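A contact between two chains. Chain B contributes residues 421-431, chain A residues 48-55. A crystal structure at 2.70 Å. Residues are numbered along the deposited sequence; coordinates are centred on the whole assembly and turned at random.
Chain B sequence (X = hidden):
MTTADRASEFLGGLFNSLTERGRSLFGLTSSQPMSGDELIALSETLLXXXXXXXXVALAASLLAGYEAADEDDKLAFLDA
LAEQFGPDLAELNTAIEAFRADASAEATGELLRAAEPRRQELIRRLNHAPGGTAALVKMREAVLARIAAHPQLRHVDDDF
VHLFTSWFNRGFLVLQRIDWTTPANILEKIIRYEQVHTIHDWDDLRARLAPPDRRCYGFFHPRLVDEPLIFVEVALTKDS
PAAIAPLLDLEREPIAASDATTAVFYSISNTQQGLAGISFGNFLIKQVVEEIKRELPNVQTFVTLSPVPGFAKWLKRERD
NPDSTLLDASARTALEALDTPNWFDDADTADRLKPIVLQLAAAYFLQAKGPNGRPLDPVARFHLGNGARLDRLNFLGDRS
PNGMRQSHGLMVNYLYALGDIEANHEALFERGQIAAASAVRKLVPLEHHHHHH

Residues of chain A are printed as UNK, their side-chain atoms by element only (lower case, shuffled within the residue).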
ATOM      1  N   ILE B 421     -13.384  11.902 -28.466  1.00 83.93           N
ATOM      2  CA  ILE B 421     -13.940  12.238 -27.161  1.00 80.95           C
ATOM      3  C   ILE B 421     -13.807  13.719 -26.826  1.00 79.84           C
ATOM      4  O   ILE B 421     -14.808  14.403 -26.610  1.00 78.86           O
ATOM      5  CB  ILE B 421     -13.297  11.397 -26.044  1.00 80.29           C
ATOM      6  CG1 ILE B 421     -13.617   9.917 -26.272  1.00 79.25           C
ATOM      7  CG2 ILE B 421     -13.835  11.834 -24.685  1.00 79.76           C
ATOM      8  CD1 ILE B 421     -12.999   8.979 -25.254  1.00 77.06           C
ATOM      9  N   GLU B 422     -12.580  14.225 -26.797  1.00 78.99           N
ATOM     10  CA  GLU B 422     -12.372  15.630 -26.477  1.00 78.75           C
ATOM     11  C   GLU B 422     -13.034  16.550 -27.490  1.00 76.76           C
ATOM     12  O   GLU B 422     -13.635  17.558 -27.117  1.00 75.80           O
ATOM     13  CB  GLU B 422     -10.877  15.944 -26.380  1.00 81.54           C
ATOM     14  CG  GLU B 422     -10.218  15.396 -25.114  1.00 86.44           C
ATOM     15  CD  GLU B 422      -8.713  15.638 -25.075  1.00 89.62           C
ATOM     16  OE1 GLU B 422      -8.295  16.806 -25.266  1.00 89.68           O
ATOM     17  OE2 GLU B 422      -7.954  14.661 -24.848  1.00 90.08           O
ATOM     18  N   ALA B 423     -12.933  16.192 -28.767  1.00 74.53           N
ATOM     19  CA  ALA B 423     -13.520  16.989 -29.843  1.00 72.19           C
ATOM     20  C   ALA B 423     -15.047  17.096 -29.753  1.00 70.90           C
ATOM     21  O   ALA B 423     -15.625  18.163 -30.008  1.00 69.98           O
ATOM     22  CB  ALA B 423     -13.120  16.407 -31.182  1.00 72.28           C
ATOM     23  N   ASN B 424     -15.696  15.990 -29.398  1.00 68.87           N
ATOM     24  CA  ASN B 424     -17.148  15.966 -29.277  1.00 67.59           C
ATOM     25  C   ASN B 424     -17.566  16.770 -28.063  1.00 67.27           C
ATOM     26  O   ASN B 424     -18.505  17.574 -28.123  1.00 67.83           O
ATOM     27  CB  ASN B 424     -17.658  14.529 -29.132  1.00 68.34           C
ATOM     28  CG  ASN B 424     -17.549  13.742 -30.415  1.00 69.66           C
ATOM     29  OD1 ASN B 424     -18.059  14.167 -31.444  1.00 72.03           O
ATOM     30  ND2 ASN B 424     -16.886  12.589 -30.363  1.00 69.41           N
ATOM     31  N   HIS B 425     -16.859  16.550 -26.959  1.00 65.20           N
ATOM     32  CA  HIS B 425     -17.156  17.243 -25.723  1.00 62.50           C
ATOM     33  C   HIS B 425     -17.233  18.753 -25.941  1.00 61.76           C
ATOM     34  O   HIS B 425     -18.243  19.388 -25.621  1.00 60.51           O
ATOM     35  CB  HIS B 425     -16.089  16.922 -24.675  1.00 62.47           C
ATOM     36  CG  HIS B 425     -16.193  17.764 -23.442  1.00 60.28           C
ATOM     37  ND1 HIS B 425     -17.262  17.685 -22.577  1.00 58.26           N
ATOM     38  CD2 HIS B 425     -15.410  18.770 -22.984  1.00 58.36           C
ATOM     39  CE1 HIS B 425     -17.138  18.609 -21.642  1.00 57.82           C
ATOM     40  NE2 HIS B 425     -16.024  19.281 -21.868  1.00 58.79           N
ATOM     41  N   GLU B 426     -16.155  19.312 -26.487  1.00 62.20           N
ATOM     42  CA  GLU B 426     -16.051  20.744 -26.757  1.00 63.81           C
ATOM     43  C   GLU B 426     -17.212  21.276 -27.586  1.00 64.42           C
ATOM     44  O   GLU B 426     -17.844  22.276 -27.219  1.00 64.24           O
ATOM     45  CB  GLU B 426     -14.733  21.044 -27.478  1.00 64.51           C
ATOM     46  CG  GLU B 426     -13.490  20.783 -26.633  1.00 67.44           C
ATOM     47  CD  GLU B 426     -13.420  21.674 -25.400  1.00 69.31           C
ATOM     48  OE1 GLU B 426     -13.300  22.907 -25.568  1.00 71.80           O
ATOM     49  OE2 GLU B 426     -13.490  21.146 -24.267  1.00 69.37           O
ATOM     50  N   ALA B 427     -17.481  20.602 -28.704  1.00 64.39           N
ATOM     51  CA  ALA B 427     -18.554  20.989 -29.608  1.00 62.54           C
ATOM     52  C   ALA B 427     -19.880  21.062 -28.872  1.00 61.87           C
ATOM     53  O   ALA B 427     -20.685  21.962 -29.114  1.00 62.35           O
ATOM     54  CB  ALA B 427     -18.644  19.998 -30.753  1.00 62.34           C
ATOM     55  N   LEU B 428     -20.112  20.118 -27.969  1.00 61.34           N
ATOM     56  CA  LEU B 428     -21.363  20.114 -27.224  1.00 62.15           C
ATOM     57  C   LEU B 428     -21.437  21.205 -26.157  1.00 64.25           C
ATOM     58  O   LEU B 428     -22.506  21.777 -25.930  1.00 65.24           O
ATOM     59  CB  LEU B 428     -21.591  18.762 -26.550  1.00 59.61           C
ATOM     60  CG  LEU B 428     -22.882  18.755 -25.727  1.00 57.27           C
ATOM     61  CD1 LEU B 428     -24.066  18.797 -26.652  1.00 54.52           C
ATOM     62  CD2 LEU B 428     -22.932  17.531 -24.844  1.00 56.50           C
ATOM     63  N   PHE B 429     -20.312  21.483 -25.499  1.00 64.98           N
ATOM     64  CA  PHE B 429     -20.265  22.491 -24.442  1.00 65.87           C
ATOM     65  C   PHE B 429     -20.062  23.913 -24.948  1.00 67.47           C
ATOM     66  O   PHE B 429     -20.675  24.857 -24.434  1.00 65.45           O
ATOM     67  CB  PHE B 429     -19.168  22.136 -23.431  1.00 65.61           C
ATOM     68  CG  PHE B 429     -19.583  21.092 -22.432  1.00 64.91           C
ATOM     69  CD1 PHE B 429     -19.991  19.832 -22.850  1.00 63.38           C
ATOM     70  CD2 PHE B 429     -19.593  21.382 -21.073  1.00 64.69           C
ATOM     71  CE1 PHE B 429     -20.403  18.881 -21.931  1.00 63.01           C
ATOM     72  CE2 PHE B 429     -20.004  20.434 -20.143  1.00 63.31           C
ATOM     73  CZ  PHE B 429     -20.410  19.182 -20.574  1.00 63.59           C
ATOM     74  N   GLU B 430     -19.191  24.069 -25.941  1.00 69.50           N
ATOM     75  CA  GLU B 430     -18.935  25.387 -26.510  1.00 72.22           C
ATOM     76  C   GLU B 430     -20.116  25.833 -27.389  1.00 73.03           C
ATOM     77  O   GLU B 430     -20.599  26.957 -27.263  1.00 71.70           O
ATOM     78  CB  GLU B 430     -17.652  25.374 -27.355  1.00 74.00           C
ATOM     79  CG  GLU B 430     -16.341  25.168 -26.584  1.00 77.30           C
ATOM     80  CD  GLU B 430     -16.076  26.246 -25.530  1.00 79.88           C
ATOM     81  OE1 GLU B 430     -16.441  27.423 -25.759  1.00 80.82           O
ATOM     82  OE2 GLU B 430     -15.482  25.918 -24.478  1.00 79.59           O
ATOM     83  N   ARG B 431     -20.593  24.935 -28.254  1.00 74.61           N
ATOM     84  CA  ARG B 431     -21.684  25.256 -29.173  1.00 75.39           C
ATOM     85  C   ARG B 431     -22.982  24.444 -29.111  1.00 75.99           C
ATOM     86  O   ARG B 431     -23.892  24.701 -29.893  1.00 75.99           O
ATOM     87  CB  ARG B 431     -21.155  25.227 -30.609  1.00 75.10           C
ATOM     88  CG  ARG B 431     -20.001  26.186 -30.855  1.00 76.31           C
ATOM     89  CD  ARG B 431     -18.713  25.430 -31.034  1.00 77.17           C
ATOM     90  NE  ARG B 431     -18.768  24.635 -32.254  1.00 80.02           N
ATOM     91  CZ  ARG B 431     -17.869  23.721 -32.599  1.00 81.38           C
ATOM     92  NH1 ARG B 431     -18.014  23.053 -33.736  1.00 81.28           N
ATOM     93  NH2 ARG B 431     -16.832  23.465 -31.809  1.00 82.51           N
TER
ATOM     94  N   UNK A  48     -14.433  32.700 -19.631  1.00 53.65           N
ATOM     95  CA  UNK A  48     -15.648  32.536 -20.433  1.00 56.01           C
ATOM     96  C   UNK A  48     -15.800  31.140 -21.016  1.00 57.50           C
ATOM     97  O   UNK A  48     -16.883  30.763 -21.473  1.00 58.43           O
ATOM     98  o   UNK A  48     -14.834  33.086 -22.657  1.00 55.62           O
ATOM     99  c   UNK A  48     -15.661  33.540 -21.590  1.00 56.13           C
ATOM    100  N   UNK A  49     -14.712  30.381 -21.012  1.00 58.03           N
ATOM    101  CA  UNK A  49     -14.733  29.035 -21.550  1.00 58.24           C
ATOM    102  C   UNK A  49     -15.814  28.155 -20.921  1.00 59.22           C
ATOM    103  O   UNK A  49     -16.219  28.369 -19.774  1.00 59.23           O
ATOM    104  n   UNK A  49     -12.750  26.687 -27.059  1.00 71.63           N
ATOM    105  c   UNK A  49     -12.917  28.141 -23.706  1.00 65.45           C
ATOM    106  c   UNK A  49     -12.648  27.577 -26.079  1.00 69.85           C
ATOM    107  c   UNK A  49     -13.380  28.385 -21.349  1.00 57.43           C
ATOM    108  n   UNK A  49     -12.992  27.237 -24.844  1.00 69.43           N
ATOM    109  c   UNK A  49     -13.073  27.405 -22.409  1.00 60.72           C
ATOM    110  n   UNK A  49     -12.205  28.804 -26.326  1.00 68.80           N
ATOM    111  N   UNK A  50     -16.274  27.166 -21.685  1.00 60.39           N
ATOM    112  CA  UNK A  50     -17.299  26.239 -21.221  1.00 62.21           C
ATOM    113  C   UNK A  50     -16.840  24.775 -21.259  1.00 61.79           C
ATOM    114  O   UNK A  50     -17.231  23.969 -20.415  1.00 62.06           O
ATOM    115  n   UNK A  50     -20.765  28.657 -23.492  1.00 77.14           N
ATOM    116  c   UNK A  50     -18.572  26.399 -22.056  1.00 64.39           C
ATOM    117  c   UNK A  50     -19.465  27.571 -21.640  1.00 69.08           C
ATOM    118  n   UNK A  50     -18.720  28.078 -24.420  1.00 82.37           N
ATOM    119  c   UNK A  50     -19.803  28.853 -24.397  1.00 79.96           C
ATOM    120  c   UNK A  50     -20.759  27.609 -22.469  1.00 73.01           C
ATOM    121  n   UNK A  50     -19.917  29.837 -25.282  1.00 80.35           N
ATOM    122  N   UNK A  51     -16.007  24.438 -22.235  1.00 60.81           N
ATOM    123  CA  UNK A  51     -15.529  23.077 -22.346  1.00 60.95           C
ATOM    124  C   UNK A  51     -14.403  22.751 -21.386  1.00 60.64           C
ATOM    125  O   UNK A  51     -13.454  23.511 -21.255  1.00 61.32           O
ATOM    126  N   UNK A  52     -14.506  21.606 -20.722  1.00 60.57           N
ATOM    127  CA  UNK A  52     -13.495  21.165 -19.771  1.00 60.68           C
ATOM    128  C   UNK A  52     -12.109  21.001 -20.394  1.00 60.65           C
ATOM    129  O   UNK A  52     -11.095  21.402 -19.807  1.00 58.82           O
ATOM    130  o   UNK A  52     -14.654  17.952 -17.280  1.00 63.42           O
ATOM    131  o   UNK A  52     -12.635  17.176 -16.924  1.00 61.88           O
ATOM    132  c   UNK A  52     -13.419  18.005 -17.437  1.00 62.70           C
ATOM    133  c   UNK A  52     -12.858  19.138 -18.284  1.00 62.72           C
ATOM    134  c   UNK A  52     -13.934  19.843 -19.124  1.00 61.36           C
ATOM    135  N   UNK A  53     -12.067  20.411 -21.582  1.00 60.39           N
ATOM    136  CA  UNK A  53     -10.800  20.180 -22.260  1.00 59.29           C
ATOM    137  C   UNK A  53     -10.056  21.475 -22.573  1.00 58.35           C
ATOM    138  O   UNK A  53      -8.837  21.573 -22.368  1.00 59.04           O
ATOM    139  c   UNK A  53     -11.038  19.393 -23.532  1.00 60.50           C
ATOM    140  N   UNK A  54     -10.785  22.470 -23.069  1.00 55.52           N
ATOM    141  CA  UNK A  54     -10.163  23.743 -23.403  1.00 53.43           C
ATOM    142  C   UNK A  54      -9.883  24.542 -22.133  1.00 51.75           C
ATOM    143  O   UNK A  54      -8.906  25.288 -22.053  1.00 52.10           O
ATOM    144  o   UNK A  54     -12.366  24.719 -23.876  1.00 53.71           O
ATOM    145  c   UNK A  54     -11.052  24.539 -24.375  1.00 53.18           C
ATOM    146  N   UNK A  55     -10.734  24.378 -21.133  1.00 49.50           N
ATOM    147  CA  UNK A  55     -10.513  25.089 -19.894  1.00 48.00           C
ATOM    148  C   UNK A  55      -9.120  24.748 -19.418  1.00 47.85           C
ATOM    149  O   UNK A  55      -8.255  25.618 -19.307  1.00 48.95           O
TER

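Position 48 of chain A carries one carbon followed by one oxygen, and neither touches the chain B stretch. A two-atom side chain ending in a hydroxyl is serine. Ser A48 is the last residue with helical geometry; a small hydroxyl suits it because its OG finds a hydrogen bond elsewhere in the structure.

At position 49 three carbons lead to a nitrogen, 2.8 Å from OE2 of Glu B430, and then to a carbon bearing two more nitrogens. This guanidinium pattern is arginine. The chain has left helical geometry here. The NE of Arg A49 forms a salt bridge with that carboxylate, though its hydrogen bond is weak, because the N-H points poorly at the oxygen.

Position 50 repeats the same atoms, and a terminal nitrogen lies 2.7 Å from Glu B430 OE1; it too is arginine. That nitrogen, NH2 of Arg A50, makes a second salt bridge, while the backbone N of Arg A50 donates to Glu B430 OE2 at 3.2 Å.

Position 51 has no side-chain atoms, and its backbone N lies 2.7 Å from Glu B430 OE2, to which it donates; it is glycine. A CB on Gly A51 would point toward chain B and fall 2.3 Å from OE2 of Glu B426, a clash, so the bare backbone lets the carboxylates come close. The residue is the N-cap of the next helix.

Position 52 has three carbons, the last bearing two oxygens, and its backbone N lies 3.0 Å from NE2 of His B425: glutamate. Glu A52 offers chain B chiefly its backbone, whose N donates to that NE2 near the plane of the ring.

A single carbon at position 53 points toward chain B and sits 3.1 Å from Glu B426 OE2, marking alanine. Ala A53 is a compact fit beside the carboxylate.

Position 54 shows one carbon and one oxygen, the oxygen 2.6 Å from Glu B426 OE1, hence serine. Ser A54 OG donates to that OE1, and its N donates to Glu B426 OE2 at 3.2 Å. The hydroxyl oxygen also accepts a weak bond from Arg A49 NE at 2.8 Å.

Position 55 lacks a side chain, touches nothing in the chain B stretch, and is glycine. An ideal CB on Gly A55 would be crowded, 3.3 Å from Gly A51 O.

The contact works by acceptors meeting donors. His B425 and Glu B426 are neighbours, and Glu B430 follows Glu B426 one turn later. They receive backbone N-H groups just before and in the first turn of a helix; those in the first turn have no acceptor in a preceding turn. Two arginines add charge pairing to Glu B430.

Chain A 48-55: SRRGEASG
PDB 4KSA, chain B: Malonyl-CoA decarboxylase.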